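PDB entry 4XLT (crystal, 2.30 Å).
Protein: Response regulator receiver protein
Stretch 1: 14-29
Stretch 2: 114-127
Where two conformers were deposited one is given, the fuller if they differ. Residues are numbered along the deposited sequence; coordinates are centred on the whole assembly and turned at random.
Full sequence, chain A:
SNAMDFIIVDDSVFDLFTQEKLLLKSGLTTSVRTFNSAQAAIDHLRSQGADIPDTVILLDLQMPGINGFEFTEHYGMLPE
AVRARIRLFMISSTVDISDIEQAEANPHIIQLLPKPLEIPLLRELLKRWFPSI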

ATOM      1  N   PHE A  14      25.790 -20.968  -6.103  1.00 35.06           N
ATOM      2  CA  PHE A  14      26.862 -20.216  -6.746  1.00 35.82           C
ATOM      3  C   PHE A  14      26.447 -18.766  -7.000  1.00 33.80           C
ATOM      4  O   PHE A  14      27.159 -17.837  -6.615  1.00 34.49           O
ATOM      5  CB  PHE A  14      27.276 -20.883  -8.059  1.00 36.85           C
ATOM      6  CG  PHE A  14      28.258 -20.080  -8.864  1.00 37.67           C
ATOM      7  CD1 PHE A  14      29.577 -19.959  -8.454  1.00 48.40           C
ATOM      8  CD2 PHE A  14      27.863 -19.449 -10.033  1.00 36.40           C
ATOM      9  CE1 PHE A  14      30.484 -19.217  -9.193  1.00 43.43           C
ATOM     10  CE2 PHE A  14      28.764 -18.708 -10.778  1.00 38.21           C
ATOM     11  CZ  PHE A  14      30.076 -18.592 -10.358  1.00 40.76           C
ATOM     12  N   ASP A  15      25.294 -18.576  -7.636  1.00 31.65           N
ATOM     13  CA  ASP A  15      24.801 -17.230  -7.921  1.00 39.74           C
ATOM     14  C   ASP A  15      24.540 -16.449  -6.637  1.00 39.04           C
ATOM     15  O   ASP A  15      24.803 -15.250  -6.573  1.00 31.29           O
ATOM     16  CB  ASP A  15      23.523 -17.277  -8.766  1.00 28.03           C
ATOM     17  CG  ASP A  15      23.771 -17.786 -10.174  1.00 46.20           C
ATOM     18  OD1 ASP A  15      24.940 -17.785 -10.613  1.00 40.40           O
ATOM     19  OD2 ASP A  15      22.793 -18.179 -10.845  1.00 47.20           O
ATOM     20  N   LEU A  16      24.031 -17.137  -5.618  1.00 29.10           N
ATOM     21  CA  LEU A  16      23.709 -16.506  -4.343  1.00 28.65           C
ATOM     22  C   LEU A  16      24.931 -15.854  -3.698  1.00 30.60           C
ATOM     23  O   LEU A  16      24.920 -14.660  -3.397  1.00 30.24           O
ATOM     24  CB  LEU A  16      23.102 -17.533  -3.384  1.00 28.89           C
ATOM     25  CG  LEU A  16      22.429 -16.988  -2.126  1.00 34.50           C
ATOM     26  CD1 LEU A  16      21.265 -16.083  -2.493  1.00 28.54           C
ATOM     27  CD2 LEU A  16      21.956 -18.126  -1.242  1.00 29.04           C
ATOM     28  N   PHE A  17      25.983 -16.641  -3.496  1.00 32.98           N
ATOM     29  CA  PHE A  17      27.197 -16.148  -2.854  1.00 35.41           C
ATOM     30  C   PHE A  17      27.961 -15.164  -3.735  1.00 36.04           C
ATOM     31  O   PHE A  17      28.543 -14.202  -3.235  1.00 37.36           O
ATOM     32  CB  PHE A  17      28.105 -17.315  -2.465  1.00 38.11           C
ATOM     33  CG  PHE A  17      27.645 -18.051  -1.241  1.00 64.64           C
ATOM     34  CD1 PHE A  17      28.047 -17.638   0.019  1.00 68.60           C
ATOM     35  CD2 PHE A  17      26.805 -19.147  -1.348  1.00 55.24           C
ATOM     36  CE1 PHE A  17      27.623 -18.310   1.151  1.00 71.07           C
ATOM     37  CE2 PHE A  17      26.378 -19.822  -0.218  1.00 60.23           C
ATOM     38  CZ  PHE A  17      26.788 -19.403   1.032  1.00 65.98           C
ATOM     39  N   THR A  18      27.953 -15.406  -5.043  1.00 35.44           N
ATOM     40  CA  THR A  18      28.617 -14.513  -5.988  1.00 36.23           C
ATOM     41  C   THR A  18      27.997 -13.121  -5.952  1.00 34.85           C
ATOM     42  O   THR A  18      28.708 -12.117  -5.882  1.00 36.48           O
ATOM     43  CB  THR A  18      28.547 -15.055  -7.427  1.00 44.39           C
ATOM     44  OG1 THR A  18      29.236 -16.311  -7.499  1.00 53.87           O
ATOM     45  CG2 THR A  18      29.190 -14.077  -8.398  1.00 36.83           C
ATOM     46  N   GLN A  19      26.670 -13.074  -5.999  0.50 32.17           N
ATOM     47  CA  GLN A  19      25.941 -11.813  -5.952  0.50 30.82           C
ATOM     48  C   GLN A  19      26.206 -11.085  -4.641  0.50 31.87           C
ATOM     49  O   GLN A  19      26.406  -9.869  -4.622  0.50 32.62           O
ATOM     50  CB  GLN A  19      24.441 -12.050  -6.124  0.50 28.02           C
ATOM     51  CG  GLN A  19      23.643 -10.783  -6.357  0.50 28.66           C
ATOM     52  CD  GLN A  19      24.012 -10.106  -7.661  0.50 35.59           C
ATOM     53  OE1 GLN A  19      24.740  -9.112  -7.675  0.50 29.10           O
ATOM     54  NE2 GLN A  19      23.513 -10.644  -8.767  0.50 34.84           N
ATOM     55  N   GLU A  20      26.209 -11.845  -3.549  1.00 32.24           N
ATOM     56  CA  GLU A  20      26.486 -11.297  -2.225  1.00 33.62           C
ATOM     57  C   GLU A  20      27.857 -10.638  -2.201  1.00 36.76           C
ATOM     58  O   GLU A  20      28.027  -9.548  -1.658  1.00 38.37           O
ATOM     59  CB  GLU A  20      26.414 -12.393  -1.160  1.00 34.14           C
ATOM     60  CG  GLU A  20      26.832 -11.936   0.232  1.00 43.63           C
ATOM     61  CD  GLU A  20      26.839 -13.068   1.245  1.00 48.52           C
ATOM     62  OE1 GLU A  20      26.871 -14.245   0.829  1.00 49.58           O
ATOM     63  OE2 GLU A  20      26.812 -12.779   2.460  1.00 59.01           O
ATOM     64  N   LYS A  21      28.824 -11.317  -2.810  1.00 38.39           N
ATOM     65  CA  LYS A  21      30.196 -10.834  -2.903  1.00 48.59           C
ATOM     66  C   LYS A  21      30.273  -9.489  -3.622  1.00 43.01           C
ATOM     67  O   LYS A  21      30.916  -8.559  -3.140  1.00 49.41           O
ATOM     68  CB  LYS A  21      31.062 -11.869  -3.625  1.00 61.06           C
ATOM     69  CG  LYS A  21      32.540 -11.534  -3.699  1.00 76.31           C
ATOM     70  CD  LYS A  21      33.254 -12.473  -4.662  1.00 88.36           C
ATOM     71  CE  LYS A  21      32.934 -13.931  -4.356  1.00 93.93           C
ATOM     72  NZ  LYS A  21      33.519 -14.863  -5.361  1.00 96.73           N
ATOM     73  N   LEU A  22      29.607  -9.392  -4.769  1.00 39.94           N
ATOM     74  CA  LEU A  22      29.645  -8.176  -5.580  1.00 40.50           C
ATOM     75  C   LEU A  22      29.005  -6.984  -4.870  1.00 40.12           C
ATOM     76  O   LEU A  22      29.535  -5.875  -4.910  1.00 47.13           O
ATOM     77  CB  LEU A  22      28.956  -8.410  -6.926  1.00 44.97           C
ATOM     78  CG  LEU A  22      29.528  -9.525  -7.808  1.00 54.92           C
ATOM     79  CD1 LEU A  22      28.870  -9.519  -9.180  1.00 53.67           C
ATOM     80  CD2 LEU A  22      31.040  -9.407  -7.934  1.00 60.06           C
ATOM     81  N   LEU A  23      27.865  -7.217  -4.225  1.00 37.48           N
ATOM     82  CA  LEU A  23      27.167  -6.160  -3.499  1.00 44.18           C
ATOM     83  C   LEU A  23      28.005  -5.633  -2.337  1.00 40.11           C
ATOM     84  O   LEU A  23      28.017  -4.433  -2.060  1.00 41.54           O
ATOM     85  CB  LEU A  23      25.814  -6.662  -2.988  1.00 33.84           C
ATOM     86  CG  LEU A  23      24.740  -6.870  -4.057  1.00 49.75           C
ATOM     87  CD1 LEU A  23      23.477  -7.463  -3.452  1.00 45.20           C
ATOM     88  CD2 LEU A  23      24.434  -5.557  -4.762  1.00 47.55           C
ATOM     89  N   LEU A  24      28.704  -6.537  -1.659  1.00 41.46           N
ATOM     90  CA  LEU A  24      29.598  -6.149  -0.575  1.00 53.20           C
ATOM     91  C   LEU A  24      30.838  -5.451  -1.120  1.00 53.73           C
ATOM     92  O   LEU A  24      31.388  -4.558  -0.475  1.00 51.61           O
ATOM     93  CB  LEU A  24      30.005  -7.367   0.256  1.00 51.98           C
ATOM     94  CG  LEU A  24      28.921  -7.965   1.152  1.00 48.25           C
ATOM     95  CD1 LEU A  24      29.465  -9.165   1.910  1.00 53.10           C
ATOM     96  CD2 LEU A  24      28.390  -6.913   2.112  1.00 47.82           C
ATOM     97  N   LYS A  25      31.270  -5.863  -2.310  1.00 57.75           N
ATOM     98  CA  LYS A  25      32.461  -5.299  -2.940  1.00 66.15           C
ATOM     99  C   LYS A  25      32.274  -3.820  -3.253  1.00 62.68           C
ATOM    100  O   LYS A  25      33.228  -3.042  -3.219  1.00 66.82           O
ATOM    101  CB  LYS A  25      32.808  -6.067  -4.217  1.00 73.21           C
ATOM    102  N   SER A  26      31.040  -3.436  -3.564  1.00 49.94           N
ATOM    103  CA  SER A  26      30.713  -2.031  -3.765  1.00 50.97           C
ATOM    104  C   SER A  26      30.253  -1.412  -2.450  1.00 62.48           C
ATOM    105  O   SER A  26      29.978  -2.122  -1.482  1.00 54.87           O
ATOM    106  CB  SER A  26      29.635  -1.871  -4.838  1.00 47.83           C
ATOM    107  OG  SER A  26      28.422  -2.495  -4.446  1.00 43.87           O
ATOM    108  N   GLY A  27      30.171  -0.087  -2.417  1.00 62.58           N
ATOM    109  CA  GLY A  27      29.696   0.610  -1.236  1.00 73.00           C
ATOM    110  C   GLY A  27      28.184   0.741  -1.238  1.00 72.17           C
ATOM    111  O   GLY A  27      27.622   1.617  -0.581  1.00 77.31           O
ATOM    112  N   LEU A  28      27.526  -0.141  -1.979  1.00 65.59           N
ATOM    113  CA  LEU A  28      26.082  -0.081  -2.144  1.00 60.96           C
ATOM    114  C   LEU A  28      25.357  -0.530  -0.879  1.00 59.33           C
ATOM    115  O   LEU A  28      24.258  -0.058  -0.582  1.00 61.31           O
ATOM    116  CB  LEU A  28      25.653  -0.939  -3.331  1.00 56.86           C
ATOM    117  CG  LEU A  28      24.270  -0.663  -3.915  1.00 51.81           C
ATOM    118  CD1 LEU A  28      24.162   0.789  -4.362  1.00 50.19           C
ATOM    119  CD2 LEU A  28      24.002  -1.608  -5.074  1.00 41.86           C
ATOM    120  N   THR A  29      25.979  -1.442  -0.138  1.00 58.63           N
ATOM    121  CA  THR A  29      25.401  -1.953   1.100  1.00 40.36           C
ATOM    122  C   THR A  29      26.458  -2.635   1.956  1.00 42.85           C
ATOM    123  O   THR A  29      27.534  -2.983   1.470  1.00 45.26           O
ATOM    124  CB  THR A  29      24.263  -2.953   0.829  1.00 45.64           C
ATOM    125  OG1 THR A  29      23.764  -3.465   2.071  1.00 42.46           O
ATOM    126  CG2 THR A  29      24.758  -4.110  -0.027  1.00 42.42           C
ATOM    127  N   PRO A 114      18.645  -8.107 -15.414  1.00 41.56           N
ATOM    128  CA  PRO A 114      19.377  -9.223 -16.022  1.00 46.71           C
ATOM    129  C   PRO A 114      20.533  -9.722 -15.155  1.00 50.96           C
ATOM    130  O   PRO A 114      21.058  -8.969 -14.333  1.00 45.49           O
ATOM    131  CB  PRO A 114      19.899  -8.620 -17.327  1.00 50.69           C
ATOM    132  CG  PRO A 114      20.092  -7.176 -17.005  1.00 53.94           C
ATOM    133  CD  PRO A 114      19.004  -6.812 -16.023  1.00 46.66           C
ATOM    134  N   LYS A 115      20.906 -10.986 -15.336  1.00 53.82           N
ATOM    135  CA  LYS A 115      22.104 -11.542 -14.712  1.00 52.70           C
ATOM    136  C   LYS A 115      23.269 -11.522 -15.697  1.00 54.94           C
ATOM    137  O   LYS A 115      23.089 -11.825 -16.876  1.00 60.17           O
ATOM    138  CB  LYS A 115      21.861 -12.972 -14.229  1.00 53.14           C
ATOM    139  CG  LYS A 115      21.100 -13.089 -12.921  1.00 51.45           C
ATOM    140  CD  LYS A 115      21.081 -14.539 -12.464  1.00 57.02           C
ATOM    141  CE  LYS A 115      20.435 -14.702 -11.101  1.00 47.64           C
ATOM    142  NZ  LYS A 115      20.522 -16.118 -10.645  1.00 41.81           N
ATOM    143  N   PRO A 116      24.473 -11.168 -15.218  1.00 57.86           N
ATOM    144  CA  PRO A 116      24.760 -10.789 -13.830  1.00 52.98           C
ATOM    145  C   PRO A 116      24.304  -9.369 -13.514  1.00 48.68           C
ATOM    146  O   PRO A 116      24.069  -8.580 -14.427  1.00 53.00           O
ATOM    147  CB  PRO A 116      26.283 -10.902 -13.752  1.00 60.41           C
ATOM    148  CG  PRO A 116      26.736 -10.574 -15.133  1.00 69.01           C
ATOM    149  CD  PRO A 116      25.687 -11.145 -16.055  1.00 68.87           C
ATOM    150  N   LEU A 117      24.179  -9.058 -12.231  1.00 46.01           N
ATOM    151  CA  LEU A 117      23.683  -7.758 -11.800  1.00 44.00           C
ATOM    152  C   LEU A 117      24.641  -6.621 -12.153  1.00 48.35           C
ATOM    153  O   LEU A 117      25.832  -6.682 -11.844  1.00 51.36           O
ATOM    154  CB  LEU A 117      23.434  -7.772 -10.294  1.00 39.87           C
ATOM    155  CG  LEU A 117      22.627  -6.612  -9.726  1.00 44.83           C
ATOM    156  CD1 LEU A 117      21.239  -6.604 -10.339  1.00 50.31           C
ATOM    157  CD2 LEU A 117      22.551  -6.723  -8.216  1.00 45.30           C
ATOM    158  N   GLU A 118      24.117  -5.589 -12.807  1.00 46.35           N
ATOM    159  CA  GLU A 118      24.906  -4.394 -13.092  1.00 59.90           C
ATOM    160  C   GLU A 118      24.784  -3.403 -11.941  1.00 52.81           C
ATOM    161  O   GLU A 118      23.767  -2.722 -11.802  1.00 48.54           O
ATOM    162  CB  GLU A 118      24.468  -3.736 -14.404  1.00 73.66           C
ATOM    163  CG  GLU A 118      24.908  -4.469 -15.665  1.00 85.83           C
ATOM    164  CD  GLU A 118      23.980  -5.609 -16.037  1.00 94.79           C
ATOM    165  OE1 GLU A 118      22.845  -5.651 -15.515  1.00 98.69           O
ATOM    166  OE2 GLU A 118      24.386  -6.462 -16.856  1.00 97.49           O
ATOM    167  N   ILE A 119      25.824  -3.336 -11.119  1.00 51.54           N
ATOM    168  CA  ILE A 119      25.830  -2.466  -9.945  1.00 52.75           C
ATOM    169  C   ILE A 119      25.550  -0.986 -10.262  1.00 54.86           C
ATOM    170  O   ILE A 119      24.744  -0.363  -9.569  1.00 55.80           O
ATOM    171  CB  ILE A 119      27.169  -2.578  -9.182  1.00 56.89           C
ATOM    172  CG1 ILE A 119      27.423  -4.033  -8.779  1.00 61.45           C
ATOM    173  CG2 ILE A 119      27.169  -1.676  -7.956  1.00 52.25           C
ATOM    174  CD1 ILE A 119      28.736  -4.253  -8.057  1.00 70.38           C
ATOM    175  N   PRO A 120      26.196  -0.414 -11.301  1.00 56.47           N
ATOM    176  CA  PRO A 120      25.855   0.993 -11.556  1.00 55.05           C
ATOM    177  C   PRO A 120      24.403   1.180 -11.995  1.00 48.60           C
ATOM    178  O   PRO A 120      23.797   2.210 -11.699  1.00 49.34           O
ATOM    179  CB  PRO A 120      26.823   1.394 -12.678  1.00 54.52           C
ATOM    180  CG  PRO A 120      27.205   0.114 -13.332  1.00 52.88           C
ATOM    181  CD  PRO A 120      27.237  -0.897 -12.228  1.00 57.98           C
ATOM    182  N   LEU A 121      23.853   0.185 -12.682  1.00 44.33           N
ATOM    183  CA  LEU A 121      22.467   0.234 -13.127  1.00 45.82           C
ATOM    184  C   LEU A 121      21.522   0.194 -11.931  1.00 45.80           C
ATOM    185  O   LEU A 121      20.501   0.884 -11.909  1.00 42.37           O
ATOM    186  CB  LEU A 121      22.174  -0.925 -14.086  1.00 58.54           C
ATOM    187  CG  LEU A 121      20.823  -1.006 -14.801  1.00 64.93           C
ATOM    188  CD1 LEU A 121      21.006  -1.655 -16.164  1.00 76.56           C
ATOM    189  CD2 LEU A 121      19.796  -1.785 -13.985  1.00 56.87           C
ATOM    190  N   LEU A 122      21.867  -0.620 -10.939  1.00 44.81           N
ATOM    191  CA  LEU A 122      21.019  -0.786  -9.767  1.00 40.05           C
ATOM    192  C   LEU A 122      21.145   0.405  -8.824  1.00 33.66           C
ATOM    193  O   LEU A 122      20.151   0.859  -8.256  1.00 30.98           O
ATOM    194  CB  LEU A 122      21.362  -2.084  -9.033  1.00 40.74           C
ATOM    195  CG  LEU A 122      20.354  -2.536  -7.973  1.00 47.86           C
ATOM    196  CD1 LEU A 122      20.077  -4.021  -8.095  1.00 53.95           C
ATOM    197  CD2 LEU A 122      20.853  -2.216  -6.582  1.00 54.85           C
ATOM    198  N   ARG A 123      22.366   0.905  -8.663  1.00 33.40           N
ATOM    199  CA  ARG A 123      22.624   2.061  -7.807  1.00 34.02           C
ATOM    200  C   ARG A 123      21.830   3.284  -8.265  1.00 38.14           C
ATOM    201  O   ARG A 123      21.302   4.039  -7.444  1.00 36.04           O
ATOM    202  CB  ARG A 123      24.123   2.376  -7.780  1.00 36.71           C
ATOM    203  CG  ARG A 123      24.475   3.751  -7.226  1.00 40.58           C
ATOM    204  CD  ARG A 123      25.648   3.677  -6.259  1.00 44.61           C
ATOM    205  NE  ARG A 123      26.729   2.836  -6.768  1.00 47.86           N
ATOM    206  CZ  ARG A 123      27.731   2.380  -6.023  1.00 51.21           C
ATOM    207  NH1 ARG A 123      27.792   2.680  -4.733  1.00 53.21           N
ATOM    208  NH2 ARG A 123      28.672   1.618  -6.566  1.00 54.46           N
ATOM    209  N   GLU A 124      21.742   3.473  -9.576  1.00 36.74           N
ATOM    210  CA  GLU A 124      20.962   4.575 -10.121  1.00 49.37           C
ATOM    211  C   GLU A 124      19.479   4.320  -9.886  1.00 45.94           C
ATOM    212  O   GLU A 124      18.720   5.230  -9.552  1.00 45.75           O
ATOM    213  CB  GLU A 124      21.248   4.757 -11.613  1.00 58.64           C
ATOM    214  CG  GLU A 124      20.834   6.115 -12.162  1.00 72.90           C
ATOM    215  CD  GLU A 124      21.624   7.264 -11.554  1.00 79.06           C
ATOM    216  OE1 GLU A 124      22.748   7.024 -11.061  1.00 76.94           O
ATOM    217  OE2 GLU A 124      21.121   8.408 -11.567  1.00 81.35           O
ATOM    218  N   LEU A 125      19.082   3.064 -10.051  1.00 43.30           N
ATOM    219  CA  LEU A 125      17.695   2.661  -9.874  1.00 34.42           C
ATOM    220  C   LEU A 125      17.248   2.813  -8.418  1.00 37.03           C
ATOM    221  O   LEU A 125      16.068   3.031  -8.144  1.00 33.26           O
ATOM    222  CB  LEU A 125      17.508   1.217 -10.344  1.00 31.96           C
ATOM    223  CG  LEU A 125      16.091   0.762 -10.689  1.00 40.81           C
ATOM    224  CD1 LEU A 125      15.413   1.767 -11.606  1.00 43.95           C
ATOM    225  CD2 LEU A 125      16.133  -0.610 -11.343  1.00 39.31           C
ATOM    226  N   LEU A 126      18.192   2.708  -7.488  1.00 35.22           N
ATOM    227  CA  LEU A 126      17.878   2.881  -6.072  1.00 35.56           C
ATOM    228  C   LEU A 126      17.577   4.339  -5.735  1.00 37.99           C
ATOM    229  O   LEU A 126      16.856   4.622  -4.777  1.00 34.55           O
ATOM    230  CB  LEU A 126      19.023   2.372  -5.198  1.00 40.98           C
ATOM    231  CG  LEU A 126      19.289   0.868  -5.229  1.00 39.40           C
ATOM    232  CD1 LEU A 126      20.398   0.505  -4.256  1.00 43.42           C
ATOM    233  CD2 LEU A 126      18.021   0.086  -4.930  1.00 40.07           C
ATOM    234  N   LYS A 127      18.138   5.259  -6.517  1.00 41.91           N
ATOM    235  CA  LYS A 127      17.861   6.682  -6.340  1.00 36.01           C
ATOM    236  C   LYS A 127      16.386   6.968  -6.594  1.00 35.09           C
ATOM    237  O   LYS A 127      15.784   7.819  -5.939  1.00 31.57           O
ATOM    238  CB  LYS A 127      18.725   7.535  -7.274  1.00 39.56           C
ATOM    239  CG  LYS A 127      20.223   7.488  -7.001  1.00 46.74           C
ATOM    240  CD  LYS A 127      20.953   8.551  -7.820  1.00 53.65           C
ATOM    241  CE  LYS A 127      22.464   8.479  -7.643  1.00 60.53           C
ATOM    242  NZ  LYS A 127      23.051   7.260  -8.267  1.00 62.16           N
TER

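The two stretches run in the same general sense: the CA atoms of Gln19 and Leu117 lie 7.5 Å apart, those of Leu23 and Ile119 7.5 Å, and those of Leu28 and Arg123 7.0 Å, so both chains advance together along the contact. In the first stretch a helix ends at Lys25 and a short turn follows; in the second, an extended segment with a cis peptide before Pro116 leads into a helix at Ile119, with Glu118 at the N-cap. Together they bury 580 Å².

Leu28 is the largest contributor, with 100 Å² covered. Its CA-to-CB bond points toward the second helix. Leu28 CD2 lies 3.5 Å from Leu122 CD2 and 4.3 Å from Ile119 CG2, and Leu28 CD1 lies 3.8 Å from Leu126 CD1 and 3.8 Å from Arg123 CD; both methyls reach Leu126, CD1 coming closer. Ile119, Leu122, Arg123 and Leu126 follow the i, i+3, i+4, i+7 spacing of one helical face, which is why a single leucine can touch all four.

Ile119, covered over 72 Å², sits at the start of that face and meets the end of the first helix. Its CD1 is 3.6 Å from Leu22 O and 4.3 Å from Leu22 CB, while its CG2 approaches Ser26 OG at 3.8 Å. Ser26 OG is already engaged, donating to Leu23 O at 3.1 Å.

Leu117, with 64 Å² covered, extends the apolar contact through its CD2, 4.1 Å from Leu23 CD2. Its CB lies only 3.2 Å from Gln19 OE1, a buried oxygen for which the model offers no hydrogen-bonding partner.

Charge pairing appears farther along: Lys115 NZ donates to Asp15 OD2 at 3.1 Å, a salt bridge and the only hydrogen bond between the stretches. Packing elsewhere in this interface therefore rests chiefly on shape and apolar contact.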